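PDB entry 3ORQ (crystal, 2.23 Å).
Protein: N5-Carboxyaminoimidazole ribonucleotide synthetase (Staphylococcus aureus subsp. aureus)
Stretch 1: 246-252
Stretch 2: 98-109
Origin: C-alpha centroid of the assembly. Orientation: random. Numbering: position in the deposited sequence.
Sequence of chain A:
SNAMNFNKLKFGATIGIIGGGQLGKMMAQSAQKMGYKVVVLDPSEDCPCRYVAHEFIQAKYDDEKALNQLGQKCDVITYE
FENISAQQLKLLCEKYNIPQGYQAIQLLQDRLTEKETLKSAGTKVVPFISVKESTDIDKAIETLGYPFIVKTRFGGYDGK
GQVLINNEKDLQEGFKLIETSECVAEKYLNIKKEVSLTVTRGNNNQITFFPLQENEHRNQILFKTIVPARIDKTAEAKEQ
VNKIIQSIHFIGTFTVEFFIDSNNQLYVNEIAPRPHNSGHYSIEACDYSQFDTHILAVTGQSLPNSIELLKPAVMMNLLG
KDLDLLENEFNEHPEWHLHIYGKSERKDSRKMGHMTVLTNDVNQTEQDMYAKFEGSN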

# COMPACT_ATOMS: atom_id res chain seq x y z
N GLN A 246 -8.07 5.49 -30.34
CA GLN A 246 -8.64 6.47 -31.29
C GLN A 246 -10.15 6.40 -31.40
O GLN A 246 -10.76 7.26 -32.03
CB GLN A 246 -8.03 6.37 -32.69
CG GLN A 246 -6.73 7.14 -32.84
CD GLN A 246 -5.52 6.22 -32.71
OE1 GLN A 246 -5.30 5.32 -33.55
NE2 GLN A 246 -4.71 6.45 -31.65
N SER A 247 -10.75 5.36 -30.84
CA SER A 247 -12.18 5.20 -30.98
C SER A 247 -12.96 5.36 -29.68
O SER A 247 -14.18 5.59 -29.73
CB SER A 247 -12.51 3.85 -31.66
OG SER A 247 -12.08 3.86 -33.02
N ILE A 248 -12.27 5.21 -28.53
CA ILE A 248 -12.91 5.25 -27.20
C ILE A 248 -12.05 6.08 -26.28
O ILE A 248 -10.83 5.88 -26.21
CB ILE A 248 -12.98 3.87 -26.55
CG1 ILE A 248 -13.72 2.87 -27.42
CG2 ILE A 248 -13.64 3.95 -25.20
CD1 ILE A 248 -13.77 1.46 -26.82
N HIS A 249 -12.67 7.02 -25.59
CA HIS A 249 -11.93 7.87 -24.68
C HIS A 249 -11.67 7.13 -23.36
O HIS A 249 -12.61 6.75 -22.67
CB HIS A 249 -12.70 9.15 -24.42
CG HIS A 249 -12.03 10.06 -23.43
ND1 HIS A 249 -10.83 10.70 -23.69
CD2 HIS A 249 -12.38 10.43 -22.17
CE1 HIS A 249 -10.49 11.44 -22.65
NE2 HIS A 249 -11.41 11.30 -21.72
N PHE A 250 -10.40 6.96 -23.01
CA PHE A 250 -10.00 6.45 -21.70
C PHE A 250 -9.21 7.46 -20.90
O PHE A 250 -8.25 8.03 -21.42
CB PHE A 250 -9.14 5.21 -21.88
CG PHE A 250 -9.90 4.02 -22.37
CD1 PHE A 250 -10.80 3.35 -21.52
CD2 PHE A 250 -9.77 3.60 -23.70
CE1 PHE A 250 -11.52 2.24 -21.97
CE2 PHE A 250 -10.50 2.50 -24.16
CZ PHE A 250 -11.36 1.82 -23.32
N ILE A 251 -9.59 7.68 -19.65
CA ILE A 251 -8.72 8.30 -18.65
C ILE A 251 -8.67 7.35 -17.44
O ILE A 251 -9.61 6.59 -17.20
CB ILE A 251 -9.24 9.68 -18.20
CG1 ILE A 251 -9.04 10.72 -19.33
CG2 ILE A 251 -8.50 10.14 -16.94
CD1 ILE A 251 -7.59 10.85 -19.80
N GLY A 252 -7.54 7.36 -16.72
CA GLY A 252 -7.26 6.42 -15.64
C GLY A 252 -6.84 5.05 -16.19
O GLY A 252 -6.45 4.90 -17.34
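Stretch 2, residues 98-109: IPQGYQAIQLLQ

The most unusual feature of this contact is that no backbone group of one stretch bonds directly to a backbone group of the other; side chains and ordered waters make the polar links instead. His249 is held at both ends in this way. Its main-chain N donates to OE1 of Gln103 at 2.8 Å, with a nearly straight N-H...acceptor angle of 162°, and its ring NE2 donates to the carbonyl O of Pro99 at 3.1 Å, with a more bent angle of 143°.

Stretch 1 is an irregular but largely extended segment from Ile248 to Ile251. Stretch 2 begins with a type I beta turn from Ile98 to Gly101, closed by a bond of 2.8 Å from Gly101 N to Ile98 O, and continues into a helix that starts at Gln103, with Tyr102 at the N-cap position. The two run in opposite senses: Ile251 CA lies 4.9 Å from Gln100 CA, at the turn, whereas Ile248 CA lies 6.0 Å from Ala104 CA, on the helix. At Gly101 the phi of 70° is positive, which by itself favours glycine, and a CB there would point toward stretch 1, 3.9 Å from His249 CD2.

Gln103, in the first turn of the helix, points its CA-to-CB bond toward stretch 1. Its extended side chain (chi1 and chi2 both t) carries the amide to the backbone, where OE1 accepts from His249 N and NE2 lies 3.1 Å from Ser247 O. A glutamine suits this place because its side chain is long enough to bring an amide acceptor, OE1, to the NH of His249; the NE2 of the same amide lies beside the carbonyl of Ser247. The imidazole of His249, with chi1 t, reaches the turn edge-on, the arrangement that allows a ring nitrogen to donate in its own plane to Pro99 O.

Waters link the two backbones where they do not bond directly. Water 1 donates to Gln100 O and to His249 O, both at 2.9 Å, and accepts from Ile251 N at 3.1 Å. Water 3 accepts from Ala104 N at 2.7 Å, an amide in the first turn of the helix, where no preceding helical carbonyl is available to receive it, and it also lies 2.9 Å from His249 O.

Apolar side chains fill the space along the helix. Ile248 leaves its backbone sideways, but its m,t rotamer brings the end nearer: CD1 meets Leu107 CD2 at 3.9 Å and Leu108 CD2 at 4.0 Å, while its CG2 rests 3.8 Å from Ala104 CA. The small side chain of Ala104 permits this close approach, and its CB also lies 3.7 Å from His249 O and 4.1 Å from Phe250 CE1. Although the CA-to-CB bond of Phe250 points away, its ring returns to place CZ 3.9 Å from Leu108 CD1, which lies at the ring edge. At the turn, Ile251 CG2 packs 4.1 Å from Pro99 CB, and Ile251 O sits 3.1 Å from Gln100 CG. Together the two surfaces bury 517 Å².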

# COMPACT_ATOMS: atom_id res chain seq x y z
N ILE A 98 -15.64 14.51 -14.20
CA ILE A 98 -15.44 13.08 -14.45
C ILE A 98 -14.65 12.94 -15.77
O ILE A 98 -15.23 12.73 -16.84
CB ILE A 98 -16.78 12.31 -14.57
CG1 ILE A 98 -17.77 12.75 -13.46
CG2 ILE A 98 -16.57 10.74 -14.54
CD1 ILE A 98 -19.08 11.88 -13.39
N PRO A 99 -13.33 13.07 -15.69
CA PRO A 99 -12.53 13.09 -16.89
C PRO A 99 -12.67 11.78 -17.68
O PRO A 99 -12.41 11.77 -18.87
CB PRO A 99 -11.11 13.25 -16.37
CG PRO A 99 -11.24 13.77 -15.00
CD PRO A 99 -12.52 13.24 -14.47
N GLN A 100 -13.07 10.70 -17.01
CA GLN A 100 -13.34 9.43 -17.69
C GLN A 100 -14.52 9.45 -18.65
O GLN A 100 -14.61 8.60 -19.55
CB GLN A 100 -13.55 8.31 -16.65
CG GLN A 100 -12.27 7.79 -16.05
CD GLN A 100 -12.56 6.85 -14.89
OE1 GLN A 100 -13.05 7.27 -13.84
NE2 GLN A 100 -12.29 5.56 -15.09
N GLY A 101 -15.42 10.43 -18.51
CA GLY A 101 -16.55 10.58 -19.49
C GLY A 101 -17.52 9.43 -19.33
O GLY A 101 -17.48 8.71 -18.31
N TYR A 102 -18.43 9.25 -20.29
CA TYR A 102 -19.43 8.18 -20.24
C TYR A 102 -19.31 7.24 -21.44
O TYR A 102 -19.93 6.19 -21.47
CB TYR A 102 -20.86 8.75 -20.16
CG TYR A 102 -21.24 9.51 -21.41
CD1 TYR A 102 -20.78 10.82 -21.62
CD2 TYR A 102 -21.98 8.89 -22.42
CE1 TYR A 102 -21.09 11.52 -22.77
CE2 TYR A 102 -22.29 9.59 -23.60
CZ TYR A 102 -21.84 10.91 -23.76
OH TYR A 102 -22.13 11.62 -24.91
N GLN A 103 -18.50 7.61 -22.42
CA GLN A 103 -18.40 6.81 -23.65
C GLN A 103 -17.85 5.42 -23.37
O GLN A 103 -18.35 4.43 -23.90
CB GLN A 103 -17.53 7.53 -24.70
CG GLN A 103 -17.44 6.79 -26.02
CD GLN A 103 -16.27 7.25 -26.89
OE1 GLN A 103 -15.24 7.66 -26.36
NE2 GLN A 103 -16.41 7.15 -28.22
N ALA A 104 -16.78 5.35 -22.57
CA ALA A 104 -16.15 4.07 -22.30
C ALA A 104 -17.21 3.14 -21.74
O ALA A 104 -17.42 2.05 -22.27
CB ALA A 104 -14.99 4.23 -21.32
N ILE A 105 -17.90 3.60 -20.70
CA ILE A 105 -18.91 2.80 -20.04
C ILE A 105 -20.03 2.42 -20.96
O ILE A 105 -20.34 1.25 -21.04
CB ILE A 105 -19.51 3.51 -18.82
CG1 ILE A 105 -18.49 3.58 -17.69
CG2 ILE A 105 -20.78 2.78 -18.38
CD1 ILE A 105 -18.23 2.27 -16.93
N GLN A 106 -20.64 3.40 -21.64
CA GLN A 106 -21.76 3.14 -22.55
C GLN A 106 -21.46 1.99 -23.50
O GLN A 106 -22.26 1.08 -23.71
CB GLN A 106 -22.07 4.41 -23.38
CG GLN A 106 -23.09 4.22 -24.54
CD GLN A 106 -23.05 5.36 -25.58
OE1 GLN A 106 -22.57 6.47 -25.31
NE2 GLN A 106 -23.55 5.08 -26.78
N LEU A 107 -20.28 2.07 -24.09
CA LEU A 107 -19.92 1.28 -25.22
C LEU A 107 -19.42 -0.10 -24.76
O LEU A 107 -19.73 -1.11 -25.39
CB LEU A 107 -18.89 2.06 -25.98
CG LEU A 107 -18.40 1.62 -27.33
CD1 LEU A 107 -17.67 2.80 -27.99
CD2 LEU A 107 -17.48 0.42 -27.09
N LEU A 108 -18.71 -0.15 -23.62
CA LEU A 108 -18.20 -1.42 -23.12
C LEU A 108 -19.16 -2.24 -22.25
O LEU A 108 -18.85 -3.37 -21.92
CB LEU A 108 -16.85 -1.25 -22.42
CG LEU A 108 -15.82 -0.54 -23.32
CD1 LEU A 108 -14.60 -0.11 -22.52
CD2 LEU A 108 -15.47 -1.36 -24.58
N GLN A 109 -20.30 -1.66 -21.87
CA GLN A 109 -21.33 -2.33 -21.06
C GLN A 109 -21.92 -3.48 -21.84
O GLN A 109 -22.26 -4.54 -21.30
CB GLN A 109 -22.50 -1.38 -20.81
CG GLN A 109 -22.47 -0.66 -19.51
CD GLN A 109 -23.61 0.32 -19.38
OE1 GLN A 109 -23.95 0.74 -18.27
NE2 GLN A 109 -24.22 0.71 -20.51
O HOH W 1 -12.55 6.61 -19.77
O HOH W 2 -10.25 3.82 -17.25
O HOH W 3 -15.30 7.58 -21.97